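Local coordinates for F-BAR domain only protein 1 (Danio rerio, PDB 5JP2) that binds an Eps15 peptide through its mu homology domain and may act in an early step of clathrin-mediated endocytosis, at residues 18-29 and 41-52; 83-91 and 101-112. All coordinates share one frame; numbering follows the deposited sequence.

Contact 1: residues 18-29 and 41-52; sequences PVAAAITEYINA and VKITGDLTMSFP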
loop_
_atom_site.group_PDB
_atom_site.type_symbol
_atom_site.label_atom_id
_atom_site.label_comp_id
_atom_site.label_asym_id
_atom_site.label_seq_id
_atom_site.Cartn_x
_atom_site.Cartn_y
_atom_site.Cartn_z
ATOM N N PRO B 18 13.817 -1.565 -21.486
ATOM C CA PRO B 18 13.065 -1.037 -20.343
ATOM C C PRO B 18 12.350 -2.111 -19.537
ATOM O O PRO B 18 11.802 -3.069 -20.085
ATOM C CB PRO B 18 12.050 -0.112 -21.015
ATOM C CG PRO B 18 11.750 -0.823 -22.312
ATOM C CD PRO B 18 13.047 -1.460 -22.742
ATOM N N VAL B 19 12.319 -1.915 -18.215
ATOM C CA VAL B 19 11.425 -2.649 -17.329
ATOM C C VAL B 19 10.747 -1.645 -16.411
ATOM O O VAL B 19 11.181 -0.503 -16.279
ATOM C CB VAL B 19 12.140 -3.744 -16.496
ATOM C CG1 VAL B 19 12.812 -4.767 -17.397
ATOM C CG2 VAL B 19 13.130 -3.149 -15.519
ATOM N N ALA B 20 9.667 -2.081 -15.776
ATOM C CA ALA B 20 8.936 -1.256 -14.832
ATOM C C ALA B 20 8.667 -2.028 -13.544
ATOM O O ALA B 20 8.504 -3.248 -13.559
ATOM C CB ALA B 20 7.623 -0.774 -15.439
ATOM N N ALA B 21 8.616 -1.299 -12.433
ATOM C CA ALA B 21 8.399 -1.862 -11.109
ATOM C C ALA B 21 7.130 -1.283 -10.487
ATOM O O ALA B 21 6.696 -0.186 -10.839
ATOM C CB ALA B 21 9.586 -1.589 -10.195
ATOM N N ALA B 22 6.517 -2.042 -9.580
ATOM C CA ALA B 22 5.362 -1.569 -8.827
ATOM C C ALA B 22 5.509 -2.002 -7.382
ATOM O O ALA B 22 5.726 -3.180 -7.101
ATOM C CB ALA B 22 4.040 -2.087 -9.394
ATOM N N ILE B 23 5.389 -1.037 -6.483
ATOM C CA ILE B 23 5.477 -1.243 -5.047
ATOM C C ILE B 23 4.084 -1.008 -4.496
ATOM O O ILE B 23 3.553 0.097 -4.620
ATOM C CB ILE B 23 6.498 -0.296 -4.403
ATOM C CG1 ILE B 23 7.899 -0.554 -4.940
ATOM C CG2 ILE B 23 6.491 -0.423 -2.915
ATOM C CD1 ILE B 23 8.927 0.407 -4.410
ATOM N N THR B 24 3.485 -2.046 -3.917
ATOM C CA THR B 24 2.127 -2.016 -3.396
ATOM C C THR B 24 2.161 -2.347 -1.911
ATOM O O THR B 24 2.777 -3.331 -1.514
ATOM C CB THR B 24 1.253 -3.008 -4.139
ATOM O OG1 THR B 24 1.351 -2.742 -5.534
ATOM C CG2 THR B 24 -0.172 -2.874 -3.724
ATOM N N GLU B 25 1.530 -1.518 -1.090
ATOM C CA GLU B 25 1.588 -1.702 0.351
ATOM C C GLU B 25 0.209 -1.576 0.977
ATOM O O GLU B 25 -0.549 -0.681 0.624
ATOM C CB GLU B 25 2.555 -0.706 0.987
ATOM C CG GLU B 25 3.978 -1.055 0.716
ATOM C CD GLU B 25 4.953 -0.196 1.444
ATOM O OE1 GLU B 25 4.527 0.684 2.190
ATOM O OE2 GLU B 25 6.162 -0.385 1.257
ATOM N N TYR B 26 -0.123 -2.497 1.873
ATOM C CA TYR B 26 -1.324 -2.417 2.691
ATOM C C TYR B 26 -0.956 -2.192 4.151
ATOM O O TYR B 26 0.038 -2.718 4.645
ATOM C CB TYR B 26 -2.173 -3.670 2.569
ATOM C CG TYR B 26 -2.780 -3.824 1.220
ATOM C CD1 TYR B 26 -3.995 -3.245 0.916
ATOM C CD2 TYR B 26 -2.129 -4.531 0.234
ATOM C CE1 TYR B 26 -4.541 -3.380 -0.335
ATOM C CE2 TYR B 26 -2.664 -4.676 -1.008
ATOM C CZ TYR B 26 -3.866 -4.100 -1.294
ATOM O OH TYR B 26 -4.397 -4.261 -2.548
ATOM N N ILE B 27 -1.755 -1.396 4.847
ATOM C CA ILE B 27 -1.447 -1.060 6.223
ATOM C C ILE B 27 -2.631 -1.394 7.117
ATOM O O ILE B 27 -3.768 -0.999 6.846
ATOM C CB ILE B 27 -1.014 0.412 6.376
ATOM C CG1 ILE B 27 -0.641 0.689 7.831
ATOM C CG2 ILE B 27 -2.062 1.369 5.848
ATOM C CD1 ILE B 27 0.104 1.952 8.060
ATOM N N ASN B 28 -2.354 -2.146 8.172
ATOM C CA ASN B 28 -3.303 -2.423 9.230
ATOM C C ASN B 28 -2.851 -1.664 10.465
ATOM O O ASN B 28 -1.659 -1.561 10.735
ATOM C CB ASN B 28 -3.384 -3.916 9.530
ATOM C CG ASN B 28 -4.107 -4.689 8.462
ATOM O OD1 ASN B 28 -4.886 -4.143 7.704
ATOM N ND2 ASN B 28 -3.903 -5.981 8.447
ATOM N N ALA B 29 -3.791 -1.101 11.198
ATOM C CA ALA B 29 -3.403 -0.343 12.374
ATOM C C ALA B 29 -4.502 -0.446 13.418
ATOM O O ALA B 29 -5.661 -0.691 13.094
ATOM C CB ALA B 29 -3.121 1.121 12.034
ATOM N N VAL B 41 0.978 -1.067 14.337
ATOM C CA VAL B 41 0.967 -0.921 12.888
ATOM C C VAL B 41 1.608 -2.142 12.223
ATOM O O VAL B 41 2.686 -2.581 12.631
ATOM C CB VAL B 41 1.688 0.370 12.464
ATOM C CG1 VAL B 41 1.733 0.468 10.959
ATOM C CG2 VAL B 41 0.983 1.559 13.034
ATOM N N LYS B 42 0.958 -2.668 11.183
ATOM C CA LYS B 42 1.528 -3.700 10.317
ATOM C C LYS B 42 1.380 -3.316 8.844
ATOM O O LYS B 42 0.264 -3.173 8.340
ATOM C CB LYS B 42 0.873 -5.065 10.552
ATOM C CG LYS B 42 1.592 -6.184 9.798
ATOM C CD LYS B 42 0.984 -7.553 10.000
ATOM C CE LYS B 42 -0.310 -7.697 9.249
ATOM N NZ LYS B 42 -0.688 -9.109 9.055
ATOM N N ILE B 43 2.498 -3.193 8.144
ATOM C CA ILE B 43 2.508 -2.928 6.711
ATOM C C ILE B 43 2.914 -4.191 5.973
ATOM O O ILE B 43 3.892 -4.843 6.339
ATOM C CB ILE B 43 3.448 -1.765 6.365
ATOM C CG1 ILE B 43 2.999 -0.500 7.086
ATOM C CG2 ILE B 43 3.464 -1.542 4.883
ATOM C CD1 ILE B 43 4.052 0.517 7.185
ATOM N N THR B 44 2.174 -4.521 4.930
ATOM C CA THR B 44 2.472 -5.653 4.075
ATOM C C THR B 44 2.665 -5.171 2.645
ATOM O O THR B 44 1.830 -4.449 2.103
ATOM C CB THR B 44 1.354 -6.665 4.145
ATOM O OG1 THR B 44 1.189 -7.051 5.511
ATOM C CG2 THR B 44 1.729 -7.870 3.350
ATOM N N GLY B 45 3.774 -5.557 2.040
ATOM C CA GLY B 45 4.114 -5.010 0.747
ATOM C C GLY B 45 4.426 -6.069 -0.278
ATOM O O GLY B 45 4.780 -7.200 0.050
ATOM N N ASP B 46 4.344 -5.651 -1.538
ATOM C CA ASP B 46 4.601 -6.498 -2.687
ATOM C C ASP B 46 5.394 -5.720 -3.730
ATOM O O ASP B 46 5.045 -4.588 -4.053
ATOM C CB ASP B 46 3.301 -6.999 -3.293
ATOM C CG ASP B 46 3.484 -7.491 -4.704
ATOM O OD1 ASP B 46 3.213 -6.704 -5.630
ATOM O OD2 ASP B 46 3.906 -8.649 -4.904
ATOM N N LEU B 47 6.443 -6.326 -4.264
ATOM C CA LEU B 47 7.206 -5.760 -5.371
ATOM C C LEU B 47 6.984 -6.578 -6.633
ATOM O O LEU B 47 7.327 -7.757 -6.680
ATOM C CB LEU B 47 8.690 -5.705 -5.043
ATOM C CG LEU B 47 9.620 -5.208 -6.143
ATOM C CD1 LEU B 47 9.326 -3.779 -6.526
ATOM C CD2 LEU B 47 11.047 -5.330 -5.685
ATOM N N THR B 48 6.416 -5.954 -7.645
ATOM C CA THR B 48 6.180 -6.591 -8.925
ATOM C C THR B 48 7.044 -5.908 -9.984
ATOM O O THR B 48 7.311 -4.711 -9.908
ATOM C CB THR B 48 4.691 -6.522 -9.285
ATOM O OG1 THR B 48 3.959 -7.355 -8.393
ATOM C CG2 THR B 48 4.432 -6.996 -10.671
ATOM N N MET B 49 7.526 -6.677 -10.954
ATOM C CA MET B 49 8.239 -6.099 -12.079
ATOM C C MET B 49 7.546 -6.484 -13.373
ATOM O O MET B 49 7.080 -7.610 -13.526
ATOM C CB MET B 49 9.693 -6.521 -12.109
ATOM C CG MET B 49 10.452 -5.850 -13.220
ATOM S SD MET B 49 12.209 -6.112 -13.178
ATOM C CE MET B 49 12.695 -5.120 -11.800
ATOM N N SER B 50 7.456 -5.527 -14.288
ATOM C CA SER B 50 6.777 -5.702 -15.560
ATOM C C SER B 50 7.785 -5.684 -16.707
ATOM O O SER B 50 8.787 -4.972 -16.661
ATOM C CB SER B 50 5.730 -4.610 -15.752
ATOM O OG SER B 50 4.911 -4.892 -16.860
ATOM N N PHE B 51 7.517 -6.489 -17.731
ATOM C CA PHE B 51 8.387 -6.637 -18.882
ATOM C C PHE B 51 7.617 -6.396 -20.172
ATOM O O PHE B 51 6.512 -6.910 -20.339
ATOM C CB PHE B 51 9.013 -8.032 -18.945
ATOM C CG PHE B 51 9.985 -8.312 -17.854
ATOM C CD1 PHE B 51 9.558 -8.690 -16.603
ATOM C CD2 PHE B 51 11.329 -8.211 -18.084
ATOM C CE1 PHE B 51 10.456 -8.949 -15.617
ATOM C CE2 PHE B 51 12.220 -8.464 -17.100
ATOM C CZ PHE B 51 11.784 -8.834 -15.859
ATOM N N PRO B 52 8.203 -5.676 -21.119
ATOM C CA PRO B 52 7.506 -5.435 -22.384
ATOM C C PRO B 52 7.478 -6.702 -23.213
ATOM O O PRO B 52 8.430 -7.477 -23.216
ATOM C CB PRO B 52 8.345 -4.342 -23.048
ATOM C CG PRO B 52 9.677 -4.461 -22.441
ATOM C CD PRO B 52 9.479 -4.951 -21.039
HETATM O O HOH W 1 3.122 -4.326 -6.459
#
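V19 meets residues 49-51 near one end of a long antiparallel beta hairpin in the mu homology domain, formed by strands 17-31 and 39-52. Its branched side chain spreads over several partners: CG1 rests 3.8 Å from F51 CE2, CG2 lies 3.9 Å from M49 SD, and CB faces the carbonyl of S50. With CG1 anti to the carbonyl carbon (chi1 -59°), the V19 and F51 side chains run alongside each other, while the M49 sulfur lies beside the second methyl. A compact, beta-branched valine suits this buried place, where L261 also packs on it.

At the other end, N28 and K42 form a hydrogen-bonded antiparallel pair. N28 N donates to K42 O over 2.8 Å in a nearly straight bond (177°), and K42 N returns a bond to N28 O. Their side chains lie side by side, and the bend at K42 chi3 (74°) sets CE 4.1 Å from N28 ND2. A short amide and a long lysine fit this partly exposed end, and the aliphatic part of the lysine can still pack.

Between the two ends, I27 and I43 press CG1 against CG1 on the opposite face. E25 is buried here, its OE2 held by S255 and Y133, and its CG passes over G45, which carries no side chain. The bound Eps15 peptide packs on the face of A22 and S50. On this same face D46 OD2 makes a salt bridge with K132, while T48 OG1 donates to the syn lone pair of D46 OD1 at 2.9 Å.

Contact 2: residues 83-91 and 101-112; sequences PNQKLLYSD and DFWFNMQALTLH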
loop_
_atom_site.group_PDB
_atom_site.type_symbol
_atom_site.label_atom_id
_atom_site.label_comp_id
_atom_site.label_asym_id
_atom_site.label_seq_id
_atom_site.Cartn_x
_atom_site.Cartn_y
_atom_site.Cartn_z
ATOM N N PRO B 83 11.868 -13.224 -0.973
ATOM C CA PRO B 83 12.152 -13.101 -2.401
ATOM C C PRO B 83 11.587 -14.269 -3.179
ATOM O O PRO B 83 11.345 -15.349 -2.649
ATOM C CB PRO B 83 13.678 -13.095 -2.463
ATOM C CG PRO B 83 14.137 -12.965 -1.057
ATOM C CD PRO B 83 13.081 -13.523 -0.208
ATOM N N ASN B 84 11.388 -14.044 -4.465
ATOM C CA ASN B 84 10.952 -15.127 -5.328
ATOM C C ASN B 84 12.165 -15.990 -5.609
ATOM O O ASN B 84 13.085 -15.559 -6.302
ATOM C CB ASN B 84 10.355 -14.582 -6.621
ATOM C CG ASN B 84 10.009 -15.664 -7.612
ATOM O OD1 ASN B 84 10.640 -16.702 -7.662
ATOM N ND2 ASN B 84 8.986 -15.424 -8.405
ATOM N N GLN B 85 12.149 -17.217 -5.119
ATOM C CA GLN B 85 13.325 -18.063 -5.205
ATOM C C GLN B 85 13.328 -18.887 -6.474
ATOM O O GLN B 85 14.316 -19.535 -6.776
ATOM C CB GLN B 85 13.408 -18.975 -3.989
ATOM C CG GLN B 85 14.029 -18.323 -2.785
ATOM C CD GLN B 85 14.198 -19.299 -1.654
ATOM O OE1 GLN B 85 13.234 -19.923 -1.215
ATOM N NE2 GLN B 85 15.427 -19.448 -1.180
ATOM N N LYS B 86 12.234 -18.874 -7.206
ATOM C CA LYS B 86 12.211 -19.433 -8.541
ATOM C C LYS B 86 13.106 -18.628 -9.478
ATOM O O LYS B 86 13.856 -19.197 -10.274
ATOM C CB LYS B 86 10.772 -19.420 -9.040
ATOM C CG LYS B 86 9.818 -20.273 -8.251
ATOM C CD LYS B 86 8.409 -20.165 -8.826
ATOM C CE LYS B 86 8.135 -21.063 -10.016
ATOM N NZ LYS B 86 6.793 -20.731 -10.603
ATOM N N LEU B 87 12.995 -17.300 -9.436
ATOM C CA LEU B 87 13.658 -16.437 -10.398
ATOM C C LEU B 87 14.884 -15.671 -9.905
ATOM O O LEU B 87 15.572 -15.077 -10.740
ATOM C CB LEU B 87 12.639 -15.443 -10.942
ATOM C CG LEU B 87 11.364 -16.098 -11.480
ATOM C CD1 LEU B 87 10.369 -15.083 -11.870
ATOM C CD2 LEU B 87 11.666 -16.962 -12.664
ATOM N N LEU B 88 15.225 -15.674 -8.620
ATOM C CA LEU B 88 16.219 -14.710 -8.163
ATOM C C LEU B 88 17.371 -15.342 -7.406
ATOM O O LEU B 88 17.244 -16.398 -6.788
ATOM C CB LEU B 88 15.603 -13.639 -7.272
ATOM C CG LEU B 88 14.528 -12.737 -7.861
ATOM C CD1 LEU B 88 13.912 -11.965 -6.732
ATOM C CD2 LEU B 88 15.124 -11.798 -8.906
ATOM N N TYR B 89 18.509 -14.650 -7.482
ATOM C CA TYR B 89 19.714 -14.929 -6.720
ATOM C C TYR B 89 19.986 -13.790 -5.754
ATOM O O TYR B 89 19.482 -12.684 -5.924
ATOM C CB TYR B 89 20.936 -15.078 -7.622
ATOM C CG TYR B 89 20.886 -16.233 -8.580
ATOM C CD1 TYR B 89 20.750 -17.530 -8.117
ATOM C CD2 TYR B 89 21.008 -16.035 -9.947
ATOM C CE1 TYR B 89 20.721 -18.598 -8.983
ATOM C CE2 TYR B 89 20.979 -17.105 -10.825
ATOM C CZ TYR B 89 20.835 -18.382 -10.330
ATOM O OH TYR B 89 20.801 -19.450 -11.182
ATOM N N SER B 90 20.839 -14.045 -4.769
ATOM C CA SER B 90 21.201 -13.019 -3.805
ATOM C C SER B 90 22.493 -13.411 -3.109
ATOM O O SER B 90 22.951 -14.550 -3.209
ATOM C CB SER B 90 20.112 -12.811 -2.761
ATOM O OG SER B 90 19.994 -13.968 -1.962
ATOM N N ASP B 91 23.053 -12.464 -2.362
ATOM C CA ASP B 91 24.268 -12.716 -1.608
ATOM C C ASP B 91 23.936 -12.822 -0.131
ATOM O O ASP B 91 23.634 -11.799 0.500
ATOM C CB ASP B 91 25.281 -11.602 -1.841
ATOM C CG ASP B 91 26.655 -11.958 -1.331
ATOM O OD1 ASP B 91 26.832 -13.105 -0.881
ATOM O OD2 ASP B 91 27.551 -11.093 -1.357
ATOM N N ASP B 101 20.936 -6.552 -2.712
ATOM C CA ASP B 101 21.029 -6.791 -4.140
ATOM C C ASP B 101 20.421 -8.128 -4.526
ATOM O O ASP B 101 20.480 -9.102 -3.775
ATOM C CB ASP B 101 22.480 -6.774 -4.621
ATOM C CG ASP B 101 23.085 -5.402 -4.604
ATOM O OD1 ASP B 101 23.233 -4.826 -3.517
ATOM O OD2 ASP B 101 23.382 -4.887 -5.688
ATOM N N PHE B 102 19.852 -8.157 -5.724
ATOM C CA PHE B 102 19.286 -9.358 -6.302
ATOM C C PHE B 102 19.647 -9.433 -7.775
ATOM O O PHE B 102 19.708 -8.415 -8.461
ATOM C CB PHE B 102 17.776 -9.364 -6.141
ATOM C CG PHE B 102 17.334 -9.440 -4.721
ATOM C CD1 PHE B 102 17.180 -10.661 -4.099
ATOM C CD2 PHE B 102 17.073 -8.289 -4.003
ATOM C CE1 PHE B 102 16.778 -10.726 -2.791
ATOM C CE2 PHE B 102 16.666 -8.351 -2.701
ATOM C CZ PHE B 102 16.519 -9.569 -2.092
ATOM N N TRP B 103 19.892 -10.645 -8.257
ATOM C CA TRP B 103 20.149 -10.898 -9.667
ATOM C C TRP B 103 19.114 -11.872 -10.194
ATOM O O TRP B 103 18.724 -12.804 -9.500
ATOM C CB TRP B 103 21.549 -11.471 -9.901
ATOM C CG TRP B 103 22.619 -10.602 -9.368
ATOM C CD1 TRP B 103 23.414 -9.754 -10.079
ATOM C CD2 TRP B 103 23.017 -10.476 -8.003
ATOM N NE1 TRP B 103 24.283 -9.105 -9.242
ATOM C CE2 TRP B 103 24.060 -9.531 -7.961
ATOM C CE3 TRP B 103 22.597 -11.069 -6.815
ATOM C CZ2 TRP B 103 24.688 -9.165 -6.774
ATOM C CZ3 TRP B 103 23.221 -10.704 -5.638
ATOM C CH2 TRP B 103 24.254 -9.762 -5.625
ATOM N N PHE B 104 18.684 -11.669 -11.422
ATOM C CA PHE B 104 17.779 -12.609 -12.047
ATOM C C PHE B 104 18.531 -13.828 -12.556
ATOM O O PHE B 104 19.684 -13.741 -12.982
ATOM C CB PHE B 104 17.050 -11.964 -13.216
ATOM C CG PHE B 104 15.787 -11.290 -12.836
ATOM C CD1 PHE B 104 14.609 -11.977 -12.795
ATOM C CD2 PHE B 104 15.788 -9.951 -12.523
ATOM C CE1 PHE B 104 13.459 -11.344 -12.447
ATOM C CE2 PHE B 104 14.640 -9.328 -12.173
ATOM C CZ PHE B 104 13.478 -10.022 -12.140
ATOM N N ASN B 105 17.842 -14.962 -12.546
ATOM C CA ASN B 105 18.265 -16.115 -13.314
ATOM C C ASN B 105 17.700 -15.949 -14.717
ATOM O O ASN B 105 16.490 -16.062 -14.917
ATOM C CB ASN B 105 17.738 -17.382 -12.648
ATOM C CG ASN B 105 18.159 -18.657 -13.356
ATOM O OD1 ASN B 105 18.701 -19.556 -12.725
ATOM N ND2 ASN B 105 17.901 -18.755 -14.642
ATOM N N MET B 106 18.558 -15.711 -15.696
ATOM C CA MET B 106 18.014 -15.293 -16.980
ATOM C C MET B 106 17.393 -16.456 -17.729
ATOM O O MET B 106 16.487 -16.255 -18.539
ATOM C CB MET B 106 19.091 -14.623 -17.832
ATOM C CG MET B 106 19.705 -13.368 -17.223
ATOM S SD MET B 106 18.581 -12.062 -16.712
ATOM C CE MET B 106 17.732 -11.679 -18.213
ATOM N N GLN B 107 17.833 -17.673 -17.445
ATOM C CA GLN B 107 17.229 -18.838 -18.080
ATOM C C GLN B 107 15.834 -19.100 -17.524
ATOM O O GLN B 107 14.885 -19.317 -18.278
ATOM C CB GLN B 107 18.145 -20.054 -17.909
ATOM C CG GLN B 107 19.457 -19.965 -18.696
ATOM C CD GLN B 107 20.487 -21.003 -18.268
ATOM O OE1 GLN B 107 20.708 -22.001 -18.948
ATOM N NE2 GLN B 107 21.136 -20.754 -17.148
ATOM N N ALA B 108 15.682 -19.067 -16.201
ATOM C CA ALA B 108 14.355 -19.214 -15.610
ATOM C C ALA B 108 13.443 -18.060 -16.008
ATOM O O ALA B 108 12.291 -18.269 -16.387
ATOM C CB ALA B 108 14.462 -19.315 -14.091
ATOM N N LEU B 109 13.951 -16.829 -15.941
ATOM C CA LEU B 109 13.158 -15.672 -16.350
ATOM C C LEU B 109 12.674 -15.806 -17.786
ATOM O O LEU B 109 11.509 -15.527 -18.080
ATOM C CB LEU B 109 13.963 -14.386 -16.184
ATOM C CG LEU B 109 13.201 -13.133 -16.604
ATOM C CD1 LEU B 109 11.957 -12.978 -15.750
ATOM C CD2 LEU B 109 14.060 -11.892 -16.554
ATOM N N THR B 110 13.556 -16.229 -18.694
ATOM C CA THR B 110 13.160 -16.440 -20.086
ATOM C C THR B 110 12.020 -17.432 -20.195
ATOM O O THR B 110 11.029 -17.181 -20.886
ATOM C CB THR B 110 14.348 -16.923 -20.913
ATOM O OG1 THR B 110 15.414 -15.981 -20.812
ATOM C CG2 THR B 110 13.958 -17.081 -22.350
ATOM N N LEU B 111 12.166 -18.594 -19.558
ATOM C CA LEU B 111 11.107 -19.593 -19.597
ATOM C C LEU B 111 9.826 -19.047 -18.996
ATOM O O LEU B 111 8.729 -19.321 -19.494
ATOM C CB LEU B 111 11.542 -20.851 -18.854
ATOM C CG LEU B 111 12.624 -21.662 -19.552
ATOM C CD1 LEU B 111 13.046 -22.824 -18.707
ATOM C CD2 LEU B 111 12.097 -22.147 -20.872
ATOM N N HIS B 112 9.948 -18.261 -17.931
ATOM C CA HIS B 112 8.763 -17.746 -17.256
ATOM C C HIS B 112 7.982 -16.804 -18.154
ATOM O O HIS B 112 6.753 -16.866 -18.206
ATOM C CB HIS B 112 9.162 -17.056 -15.958
ATOM C CG HIS B 112 8.011 -16.462 -15.223
ATOM N ND1 HIS B 112 7.301 -17.156 -14.274
ATOM C CD2 HIS B 112 7.420 -15.251 -15.324
ATOM C CE1 HIS B 112 6.331 -16.394 -13.812
ATOM N NE2 HIS B 112 6.380 -15.235 -14.432
#
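L88 reaches across to F102, W103 and F104 in a beta hairpin whose two short strands, 88-90 and 99-104, run antiparallel. At the root of its side chain, CB sits 3.9 Å from the carbonyl oxygen of W103. CG is the fork: with chi1 at -62° it stands beside the backbone N, and its two methyls diverge toward two phenylalanines. CD1 makes a loose approach to F102 CD1. CD2 lies over the face of F104, 3.8 Å from the ring centroid and only 5° off the ring normal, a well-centred CH-pi contact, and it also lies near W103 O. A branched leucine suits this place because a single side chain can reach both rings.

The backbones are joined by Y89 and W103, a hydrogen-bonded pair. Y89 N donates to W103 O at 2.7 Å, whereas the return bond from W103 N reaches Y89 O from above the carbonyl plane. The indole lies with its edge to the other strand, CZ3 being 3.6 Å from S90 CA.

L87 carries the contact on to the helix. Its O accepts from the backbone N of N105, the N-cap residue of the helix, at 2.9 Å. Its CD2 meets the small A108 CB at 3.9 Å, and CD1 lies over a face of the H112 ring. The turn leading into L87 is shaped by an Asx motif, in which N84 OD1 accepts from L87 N.

Strand 88-90 is the outer strand of a four-stranded sheet in which 69-73 flanks 99-104 and places F70 against L88 and F104. V128 of strand 125-137 packs on both L87 and H112, while F59 of helix 55-61 packs on L109.

Contact 1 closes before contact 2 begins along the chain, and their centres lie 18 Å apart, yet the two meet directly through apolar side chains. F51 is the bridge: its CZ comes 3.9 Å from L109 CD2 on the helix of contact 2 and 4.3 Å from F104 CZ on the strand. M49 SD adds a similar contact, 4.2 Å from F104 CE2, and L130 of strand 125-137 packs on both M49 and F104. Contact 1 also borders the bound Eps15 peptide, which packs on P18 and P52. At the other end of contact 1, the V41 side chain lies about 14 Å from the zinc bound by H165 and C167.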